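Local coordinates for protein DNA ligase (Aquifex aeolicus, PDB 3QWU) that is a putative ATP-dependent DNA ligase that binds adenosine and calcium and probably joins nucleic acid ends through an adenylated enzyme intermediate, at residues Phe107-Ile116 / Glu150-Asp158; Gly135-Glu143 / Val302-Phe310. All coordinates share one frame; numbering follows the deposited sequence. Where two conformers were deposited one is given.

Interaction 1: residues Phe107-Ile116 / Glu150-Asp158; sequences FTTDRLPDLI and EDVQLFVFD. With ADN (adenosine), chain C.
L115, the last residue of helix 106-115, and I116 just after it pack on V152, before strand 153-161, and on L154 and V156 within it, an outermost strand of the antiparallel sheet in the ATP-grasp-like nucleotidyltransferase domain. The tight part is apolar: L154 CD2 lies 3.9 Å from I116 CD1, L154 CD1 meets L115 CB, and V152 CG2 sits 3.8 Å from L115 CD2. V152 CG2 also comes up to the edge of the F107 ring, 3.7 Å from F107 CZ. Toward the partly exposed D151 and D114 the contact turns polar. Buried R111, its chain bent at chi2 and chi3 (-65° and -54°), grips D151 end-on: NH1 to OD2 at 2.7 Å and NH2 to OD1 at 3.0 Å. Both oxygens use syn lone pairs, and the two planes are only 11° apart. Together with the bond from R111 NE to D114 OD2, these hold the guanidinium's rotation. A leucine in place of R111 would probably leave both carboxylates without their shared cation and D151 free to turn. F157 lies against the adenine of adenosine. On the looser side, one water donates to L115 O at 2.7 Å and accepts from L154 N at 3.0 Å.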
loop_
_atom_site.group_PDB
_atom_site.type_symbol
_atom_site.label_atom_id
_atom_site.label_comp_id
_atom_site.label_asym_id
_atom_site.label_seq_id
_atom_site.Cartn_x
_atom_site.Cartn_y
_atom_site.Cartn_z
ATOM N N PHE A 107 18.928 17.391 19.247
ATOM C CA PHE A 107 19.257 18.390 18.252
ATOM C C PHE A 107 18.474 19.667 18.504
ATOM O O PHE A 107 19.087 20.731 18.664
ATOM C CB PHE A 107 19.003 17.867 16.841
ATOM C CG PHE A 107 18.975 18.938 15.787
ATOM C CD1 PHE A 107 20.134 19.448 15.279
ATOM C CD2 PHE A 107 17.778 19.416 15.305
ATOM C CE1 PHE A 107 20.120 20.388 14.295
ATOM C CE2 PHE A 107 17.750 20.387 14.344
ATOM C CZ PHE A 107 18.927 20.864 13.822
ATOM N N THR A 108 17.144 19.573 18.537
ATOM C CA THR A 108 16.279 20.748 18.768
ATOM C C THR A 108 16.615 21.427 20.097
ATOM O O THR A 108 16.713 22.643 20.152
ATOM C CB THR A 108 14.747 20.401 18.750
ATOM O OG1 THR A 108 14.471 19.491 17.681
ATOM C CG2 THR A 108 13.844 21.713 18.681
ATOM N N THR A 109 16.790 20.662 21.164
ATOM C CA THR A 109 17.195 21.238 22.466
ATOM C C THR A 109 18.565 21.946 22.425
ATOM O O THR A 109 18.718 23.003 23.010
ATOM C CB THR A 109 17.263 20.181 23.589
ATOM O OG1 THR A 109 16.009 19.551 23.693
ATOM C CG2 THR A 109 17.642 20.834 24.945
ATOM N N ASP A 110 19.553 21.343 21.767
ATOM C CA ASP A 110 20.873 21.974 21.580
ATOM C C ASP A 110 20.758 23.318 20.840
ATOM O O ASP A 110 21.417 24.302 21.152
ATOM C CB ASP A 110 21.751 21.013 20.762
ATOM C CG ASP A 110 23.108 21.598 20.405
ATOM O OD1 ASP A 110 23.143 22.531 19.585
ATOM O OD2 ASP A 110 24.133 21.123 20.930
ATOM N N ARG A 111 19.924 23.360 19.844
ATOM C CA ARG A 111 19.877 24.539 19.002
ATOM C C ARG A 111 18.837 25.614 19.379
ATOM O O ARG A 111 18.773 26.628 18.706
ATOM C CB ARG A 111 19.679 24.107 17.563
ATOM C CG ARG A 111 20.779 23.223 17.018
ATOM C CD ARG A 111 22.100 23.937 16.937
ATOM N NE ARG A 111 21.970 25.175 16.174
ATOM C CZ ARG A 111 21.933 25.244 14.852
ATOM N NH1 ARG A 111 21.775 26.405 14.273
ATOM N NH2 ARG A 111 22.048 24.154 14.115
ATOM N N LEU A 112 18.065 25.422 20.464
ATOM C CA LEU A 112 17.082 26.416 20.927
ATOM C C LEU A 112 17.587 27.865 20.919
ATOM O O LEU A 112 16.910 28.762 20.416
ATOM C CB LEU A 112 16.576 26.042 22.323
ATOM C CG LEU A 112 15.595 24.859 22.376
ATOM C CD1 LEU A 112 15.018 24.634 23.825
ATOM C CD2 LEU A 112 14.460 25.041 21.365
ATOM N N PRO A 113 18.793 28.106 21.444
ATOM C CA PRO A 113 19.286 29.501 21.465
ATOM C C PRO A 113 19.544 30.145 20.107
ATOM O O PRO A 113 19.411 31.349 19.939
ATOM C CB PRO A 113 20.583 29.404 22.292
ATOM C CG PRO A 113 20.405 28.080 23.138
ATOM C CD PRO A 113 19.678 27.181 22.178
ATOM N N ASP A 114 19.864 29.352 19.117
ATOM C CA ASP A 114 19.883 29.842 17.760
ATOM C C ASP A 114 18.523 29.934 17.106
ATOM O O ASP A 114 18.358 30.700 16.150
ATOM C CB ASP A 114 20.765 28.942 16.935
ATOM C CG ASP A 114 22.177 28.951 17.419
ATOM O OD1 ASP A 114 22.634 30.053 17.780
ATOM O OD2 ASP A 114 22.814 27.890 17.454
ATOM N N LEU A 115 17.551 29.152 17.576
ATOM C CA LEU A 115 16.269 29.067 16.904
ATOM C C LEU A 115 15.223 30.098 17.378
ATOM O O LEU A 115 14.382 30.576 16.577
ATOM C CB LEU A 115 15.713 27.659 17.034
ATOM C CG LEU A 115 16.532 26.540 16.347
ATOM C CD1 LEU A 115 15.966 25.211 16.780
ATOM C CD2 LEU A 115 16.517 26.637 14.845
ATOM N N ILE A 116 15.272 30.456 18.654
ATOM C CA ILE A 116 14.195 31.212 19.269
ATOM C C ILE A 116 14.644 31.777 20.611
ATOM O O ILE A 116 15.355 31.136 21.387
ATOM C CB ILE A 116 12.944 30.341 19.446
ATOM C CG1 ILE A 116 11.783 31.198 19.934
ATOM C CG2 ILE A 116 13.178 29.163 20.443
ATOM C CD1 ILE A 116 10.486 30.461 20.076
ATOM N N GLU A 150 19.065 27.172 4.381
ATOM C CA GLU A 150 20.072 26.437 5.117
ATOM C C GLU A 150 19.793 26.312 6.594
ATOM O O GLU A 150 18.929 26.973 7.150
ATOM C CB GLU A 150 21.486 27.054 4.892
ATOM C CG GLU A 150 21.795 28.333 5.674
ATOM C CD GLU A 150 21.634 29.609 4.835
ATOM O OE1 GLU A 150 22.228 29.677 3.725
ATOM O OE2 GLU A 150 20.930 30.543 5.283
ATOM N N ASP A 151 20.555 25.433 7.228
ATOM C CA ASP A 151 20.423 25.163 8.659
ATOM C C ASP A 151 18.956 24.806 8.919
ATOM O O ASP A 151 18.397 24.003 8.179
ATOM C CB ASP A 151 20.908 26.383 9.468
ATOM C CG ASP A 151 21.255 26.046 10.911
ATOM O OD1 ASP A 151 21.459 24.851 11.257
ATOM O OD2 ASP A 151 21.357 26.997 11.707
ATOM N N VAL A 152 18.351 25.400 9.950
ATOM C CA VAL A 152 16.970 25.159 10.316
ATOM C C VAL A 152 16.454 26.426 10.947
ATOM O O VAL A 152 17.229 27.278 11.414
ATOM C CB VAL A 152 16.843 24.053 11.369
ATOM C CG1 VAL A 152 16.834 22.731 10.722
ATOM C CG2 VAL A 152 17.994 24.152 12.343
ATOM N N GLN A 153 15.123 26.515 10.994
ATOM C CA GLN A 153 14.399 27.689 11.451
ATOM C C GLN A 153 13.167 27.136 12.123
ATOM O O GLN A 153 12.770 26.006 11.853
ATOM C CB GLN A 153 13.997 28.592 10.287
ATOM C CG GLN A 153 15.095 29.565 9.844
ATOM C CD GLN A 153 14.635 30.466 8.686
ATOM O OE1 GLN A 153 13.482 30.897 8.659
ATOM N NE2 GLN A 153 15.528 30.712 7.705
ATOM N N LEU A 154 12.577 27.948 12.982
ATOM C CA LEU A 154 11.524 27.503 13.818
ATOM C C LEU A 154 10.360 28.450 13.607
ATOM O O LEU A 154 10.552 29.617 13.453
ATOM C CB LEU A 154 12.030 27.460 15.233
ATOM C CG LEU A 154 11.053 27.198 16.340
ATOM C CD1 LEU A 154 11.805 26.589 17.505
ATOM C CD2 LEU A 154 10.415 28.521 16.667
ATOM N N PHE A 155 9.163 27.907 13.551
ATOM C CA PHE A 155 7.975 28.667 13.340
ATOM C C PHE A 155 6.887 28.264 14.319
ATOM O O PHE A 155 6.338 27.172 14.202
ATOM C CB PHE A 155 7.509 28.433 11.909
ATOM C CG PHE A 155 8.514 28.887 10.847
ATOM C CD1 PHE A 155 8.577 30.189 10.444
ATOM C CD2 PHE A 155 9.383 28.002 10.274
ATOM C CE1 PHE A 155 9.532 30.618 9.449
ATOM C CE2 PHE A 155 10.308 28.434 9.285
ATOM C CZ PHE A 155 10.382 29.750 8.925
ATOM N N VAL A 156 6.602 29.132 15.300
ATOM C CA VAL A 156 5.512 28.941 16.232
ATOM C C VAL A 156 4.130 28.940 15.518
ATOM O O VAL A 156 3.873 29.761 14.630
ATOM C CB VAL A 156 5.503 30.095 17.323
ATOM C CG1 VAL A 156 4.316 29.908 18.312
ATOM C CG2 VAL A 156 6.820 30.176 18.057
ATOM N N PHE A 157 3.282 27.973 15.873
ATOM C CA PHE A 157 1.904 27.893 15.402
ATOM C C PHE A 157 0.900 27.677 16.541
ATOM O O PHE A 157 -0.334 27.749 16.327
ATOM C CB PHE A 157 1.755 26.774 14.347
ATOM C CG PHE A 157 2.138 25.401 14.826
ATOM C CD1 PHE A 157 1.360 24.707 15.710
ATOM C CD2 PHE A 157 3.305 24.799 14.398
ATOM C CE1 PHE A 157 1.788 23.419 16.152
ATOM C CE2 PHE A 157 3.696 23.548 14.859
ATOM C CZ PHE A 157 2.951 22.880 15.737
ATOM N N ASP A 158 1.378 27.371 17.748
ATOM C CA ASP A 158 0.443 27.223 18.876
ATOM C C ASP A 158 1.140 27.440 20.235
ATOM O O ASP A 158 2.382 27.406 20.329
ATOM C CB ASP A 158 -0.312 25.844 18.801
ATOM C CG ASP A 158 -1.639 25.897 17.941
ATOM O OD1 ASP A 158 -2.437 26.872 18.112
ATOM O OD2 ASP A 158 -1.885 24.959 17.120
HETATM O "O5'" ADN C . -0.623 17.153 12.296
HETATM C "C5'" ADN C . -0.291 18.343 11.578
HETATM C "C4'" ADN C . 1.177 18.682 11.805
HETATM O "O4'" ADN C . 1.615 19.773 10.938
HETATM C "C3'" ADN C . 1.408 19.159 13.232
HETATM O "O3'" ADN C . 1.712 18.129 14.169
HETATM C "C2'" ADN C . 2.535 20.178 13.100
HETATM O "O2'" ADN C . 3.778 19.611 13.479
HETATM C "C1'" ADN C . 2.579 20.592 11.631
HETATM N N9 ADN C . 2.229 22.002 11.395
HETATM C C8 ADN C . 2.863 22.791 10.496
HETATM N N7 ADN C . 2.349 24.044 10.462
HETATM C C5 ADN C . 1.326 24.029 11.356
HETATM C C6 ADN C . 0.332 25.018 11.784
HETATM N N6 ADN C . 0.394 26.258 11.223
HETATM N N1 ADN C . -0.559 24.665 12.762
HETATM C C2 ADN C . -0.571 23.402 13.278
HETATM N N3 ADN C . 0.303 22.428 12.895
HETATM C C4 ADN C . 1.254 22.695 11.973
HETATM O O HOH W 1 14.396 30.178 13.928
#

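Interaction 2: residues Gly135-Glu143 / Val302-Phe310; sequences GPENPYIEE and VYKTFTCKF. With CA (calcium ion), chain D.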
loop_
_atom_site.group_PDB
_atom_site.type_symbol
_atom_site.label_atom_id
_atom_site.label_comp_id
_atom_site.label_asym_id
_atom_site.label_seq_id
_atom_site.Cartn_x
_atom_site.Cartn_y
_atom_site.Cartn_z
ATOM N N GLY A 135 13.848 22.970 7.520
ATOM C CA GLY A 135 15.087 23.348 6.823
ATOM C C GLY A 135 15.838 22.172 6.215
ATOM O O GLY A 135 15.587 21.023 6.528
ATOM N N PRO A 136 16.800 22.462 5.357
ATOM C CA PRO A 136 17.408 21.356 4.651
ATOM C C PRO A 136 18.428 20.606 5.510
ATOM O O PRO A 136 18.768 19.468 5.206
ATOM C CB PRO A 136 18.120 22.039 3.498
ATOM C CG PRO A 136 18.489 23.407 4.063
ATOM C CD PRO A 136 17.350 23.764 4.966
ATOM N N GLU A 137 18.918 21.225 6.573
ATOM C CA GLU A 137 19.876 20.545 7.411
ATOM C C GLU A 137 19.305 20.147 8.788
ATOM O O GLU A 137 19.806 20.573 9.820
ATOM C CB GLU A 137 21.101 21.437 7.544
ATOM C CG GLU A 137 21.699 21.786 6.213
ATOM C CD GLU A 137 22.803 22.817 6.323
ATOM O OE1 GLU A 137 23.320 23.088 7.433
ATOM O OE2 GLU A 137 23.155 23.374 5.283
ATOM N N ASN A 138 18.270 19.321 8.780
ATOM C CA ASN A 138 17.720 18.731 9.966
ATOM C C ASN A 138 17.803 17.211 9.882
ATOM O O ASN A 138 18.004 16.678 8.828
ATOM C CB ASN A 138 16.281 19.204 10.213
ATOM C CG ASN A 138 15.247 18.415 9.441
ATOM O OD1 ASN A 138 14.782 17.364 9.882
ATOM N ND2 ASN A 138 14.870 18.932 8.286
ATOM N N PRO A 139 17.678 16.508 11.020
ATOM C CA PRO A 139 17.977 15.086 10.978
ATOM C C PRO A 139 16.764 14.233 10.843
ATOM O O PRO A 139 16.896 13.043 10.819
ATOM C CB PRO A 139 18.628 14.828 12.341
ATOM C CG PRO A 139 18.104 15.984 13.241
ATOM C CD PRO A 139 17.354 16.944 12.381
ATOM N N TYR A 140 15.587 14.818 10.733
ATOM C CA TYR A 140 14.366 14.015 10.671
ATOM C C TYR A 140 13.714 13.879 9.272
ATOM O O TYR A 140 13.059 12.899 8.996
ATOM C CB TYR A 140 13.352 14.618 11.623
ATOM C CG TYR A 140 13.737 14.480 13.061
ATOM C CD1 TYR A 140 13.772 13.254 13.652
ATOM C CD2 TYR A 140 14.103 15.591 13.817
ATOM C CE1 TYR A 140 14.107 13.126 14.977
ATOM C CE2 TYR A 140 14.451 15.482 15.122
ATOM C CZ TYR A 140 14.456 14.236 15.716
ATOM O OH TYR A 140 14.794 14.091 17.031
ATOM N N ILE A 141 13.914 14.866 8.415
ATOM C CA ILE A 141 13.119 15.077 7.221
ATOM C C ILE A 141 14.091 15.579 6.147
ATOM O O ILE A 141 14.805 16.568 6.344
ATOM C CB ILE A 141 12.031 16.156 7.546
ATOM C CG1 ILE A 141 11.023 15.592 8.564
ATOM C CG2 ILE A 141 11.288 16.650 6.319
ATOM C CD1 ILE A 141 10.279 14.353 8.079
ATOM N N GLU A 142 14.176 14.846 5.052
ATOM C CA GLU A 142 14.988 15.183 3.899
ATOM C C GLU A 142 14.509 16.494 3.283
ATOM O O GLU A 142 15.287 17.372 2.943
ATOM C CB GLU A 142 14.792 14.037 2.916
ATOM C CG GLU A 142 15.404 14.181 1.555
ATOM C CD GLU A 142 14.817 13.146 0.602
ATOM O OE1 GLU A 142 14.181 12.182 1.123
ATOM O OE2 GLU A 142 14.978 13.319 -0.637
ATOM N N GLU A 143 13.179 16.605 3.147
ATOM C CA GLU A 143 12.530 17.782 2.514
ATOM C C GLU A 143 12.687 19.070 3.319
ATOM O O GLU A 143 12.780 19.046 4.552
ATOM C CB GLU A 143 10.995 17.563 2.324
ATOM C CG GLU A 143 10.558 16.563 1.214
ATOM C CD GLU A 143 9.016 16.533 0.996
ATOM O OE1 GLU A 143 8.277 15.992 1.865
ATOM O OE2 GLU A 143 8.539 17.047 -0.068
ATOM N N VAL A 302 20.993 1.176 -0.279
ATOM C CA VAL A 302 19.959 2.195 -0.447
ATOM C C VAL A 302 19.827 2.982 0.869
ATOM O O VAL A 302 19.507 2.426 1.917
ATOM C CB VAL A 302 18.618 1.591 -0.842
ATOM C CG1 VAL A 302 17.517 2.696 -0.826
ATOM C CG2 VAL A 302 18.731 0.929 -2.167
ATOM N N TYR A 303 20.083 4.277 0.798
ATOM C CA TYR A 303 20.161 5.086 1.993
ATOM C C TYR A 303 19.848 6.571 1.701
ATOM O O TYR A 303 19.979 7.018 0.546
ATOM C CB TYR A 303 21.577 4.931 2.605
ATOM C CG TYR A 303 22.704 5.488 1.759
ATOM C CD1 TYR A 303 23.424 4.676 0.904
ATOM C CD2 TYR A 303 23.077 6.834 1.842
ATOM C CE1 TYR A 303 24.465 5.180 0.120
ATOM C CE2 TYR A 303 24.127 7.340 1.057
ATOM C CZ TYR A 303 24.797 6.497 0.209
ATOM O OH TYR A 303 25.835 6.959 -0.549
ATOM N N LYS A 304 19.438 7.305 2.736
ATOM C CA LYS A 304 19.290 8.779 2.681
ATOM C C LYS A 304 20.361 9.419 3.537
ATOM O O LYS A 304 20.602 8.951 4.620
ATOM C CB LYS A 304 17.937 9.232 3.224
ATOM C CG LYS A 304 16.729 8.786 2.431
ATOM C CD LYS A 304 15.532 9.742 2.651
ATOM C CE LYS A 304 14.180 9.065 2.559
ATOM N NZ LYS A 304 13.165 10.076 2.555
ATOM N N THR A 305 20.999 10.479 3.071
ATOM C CA THR A 305 22.016 11.154 3.883
ATOM C C THR A 305 21.379 12.374 4.527
ATOM O O THR A 305 20.630 13.070 3.889
ATOM C CB THR A 305 23.312 11.543 3.043
ATOM O OG1 THR A 305 24.032 10.345 2.659
ATOM C CG2 THR A 305 24.277 12.445 3.848
ATOM N N PHE A 306 21.684 12.608 5.798
ATOM C CA PHE A 306 21.212 13.779 6.567
ATOM C C PHE A 306 22.371 14.580 7.061
ATOM O O PHE A 306 23.409 13.984 7.359
ATOM C CB PHE A 306 20.408 13.316 7.767
ATOM C CG PHE A 306 19.134 12.694 7.380
ATOM C CD1 PHE A 306 19.103 11.401 6.918
ATOM C CD2 PHE A 306 17.973 13.401 7.418
ATOM C CE1 PHE A 306 17.916 10.831 6.521
ATOM C CE2 PHE A 306 16.789 12.817 7.051
ATOM C CZ PHE A 306 16.760 11.553 6.586
ATOM N N THR A 307 22.231 15.906 7.133
ATOM C CA THR A 307 23.317 16.739 7.654
ATOM C C THR A 307 22.807 17.816 8.595
ATOM O O THR A 307 21.827 18.459 8.325
ATOM C CB THR A 307 24.186 17.376 6.520
ATOM O OG1 THR A 307 25.266 18.145 7.102
ATOM C CG2 THR A 307 23.372 18.296 5.625
ATOM N N CYS A 308 23.445 18.004 9.729
ATOM C CA CYS A 308 22.956 18.994 10.700
ATOM C C CYS A 308 24.074 19.426 11.642
ATOM O O CYS A 308 25.134 18.811 11.668
ATOM C CB CYS A 308 21.745 18.444 11.441
ATOM S SG CYS A 308 22.081 16.886 12.317
ATOM N N LYS A 309 23.841 20.523 12.363
ATOM C CA LYS A 309 24.871 21.263 13.162
ATOM C C LYS A 309 24.566 21.302 14.654
ATOM O O LYS A 309 23.430 21.563 15.026
ATOM C CB LYS A 309 24.826 22.716 12.754
ATOM C CG LYS A 309 25.919 23.211 11.961
ATOM C CD LYS A 309 25.491 24.566 11.352
ATOM C CE LYS A 309 25.841 25.743 12.255
ATOM N NZ LYS A 309 25.458 27.081 11.711
ATOM N N PHE A 310 25.559 21.138 15.505
ATOM C CA PHE A 310 25.326 21.254 16.935
ATOM C C PHE A 310 26.300 22.199 17.588
ATOM O O PHE A 310 27.421 22.319 17.141
ATOM C CB PHE A 310 25.475 19.933 17.672
ATOM C CG PHE A 310 24.598 18.865 17.190
ATOM C CD1 PHE A 310 24.805 18.295 15.947
ATOM C CD2 PHE A 310 23.603 18.357 18.010
ATOM C CE1 PHE A 310 23.994 17.260 15.494
ATOM C CE2 PHE A 310 22.799 17.299 17.589
ATOM C CZ PHE A 310 22.975 16.756 16.324
HETATM CA CA CA D . 5.993 17.102 2.002
HETATM O O HOH W 2 19.435 16.686 6.410
HETATM O O HOH W 3 21.520 21.877 11.289
HETATM O O HOH W 4 3.959 16.614 2.808
HETATM O O HOH W 5 6.183 16.009 4.073
#
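F306 of strand 303-310 pushes its ring against the backbone of loop 135-143, which follows strand 127-134 and is pinned by an Asx turn at N138. The contact joins the nucleotidyltransferase domain to the C-terminal region, assigned by sequence to the OB clan, through an outermost strand of a three-stranded antiparallel sheet. F306 leaves the strand toward the loop, with CG anti to its carbonyl carbon (chi1 -68°) and 4.1 Å from P139 O. CD2 comes 3.6 Å from N138 O, which lies in the ring plane at its edge; P139 O approaches CD2 obliquely. CE2 reaches I141 N, again at the edge, and nears Y140 C and E142 N. The closest approaches thus run along the CD2-CE2 side, and CZ, the tip, has no loop atom within 4.2 Å. Across this contact the ring turns its edge to the loop's peptide groups, not to its side chains. The loop is held from within: N138 OD1 accepts from Y140 N at 2.8 Å and weakly from I141 N, while ND2 donates in plane to G135 O. In the conformer given for E142, OE1 makes a tentative salt bridge with K304 NZ. Next to it, E143 OE1 binds calcium at 2.5 Å. Toward the other end, P139 CB packs on C308 SG, and E137 CG runs beside T307 CG2. Waters stitch loop and strand there: one donates to P136 O and N138 O and accepts from T307 N, and another bridges E137 O to K309 N, 2.9 Å from that nitrogen.

Interactions 1 and 2 have centres about 15 Å apart and meet directly, their segments alternating along the chain. R111 NH2, already engaged with D151, also probably donates to K309 O at 3.1 Å, tying helix 106-115 to strand 303-310 of the C-terminal region. D151 O probably accepts from E137 N at 3.3 Å, and E150 CA packs on P136 CG, 3.6 Å away, closing the two ends of the loop between strands 127-134 and 153-161. D82 and D239 complete the protein ligands of the calcium. The side chain of I141 lies about 5 Å from that of D82 and about 10 Å from the adenosine, so loop 135-143 runs near both sites.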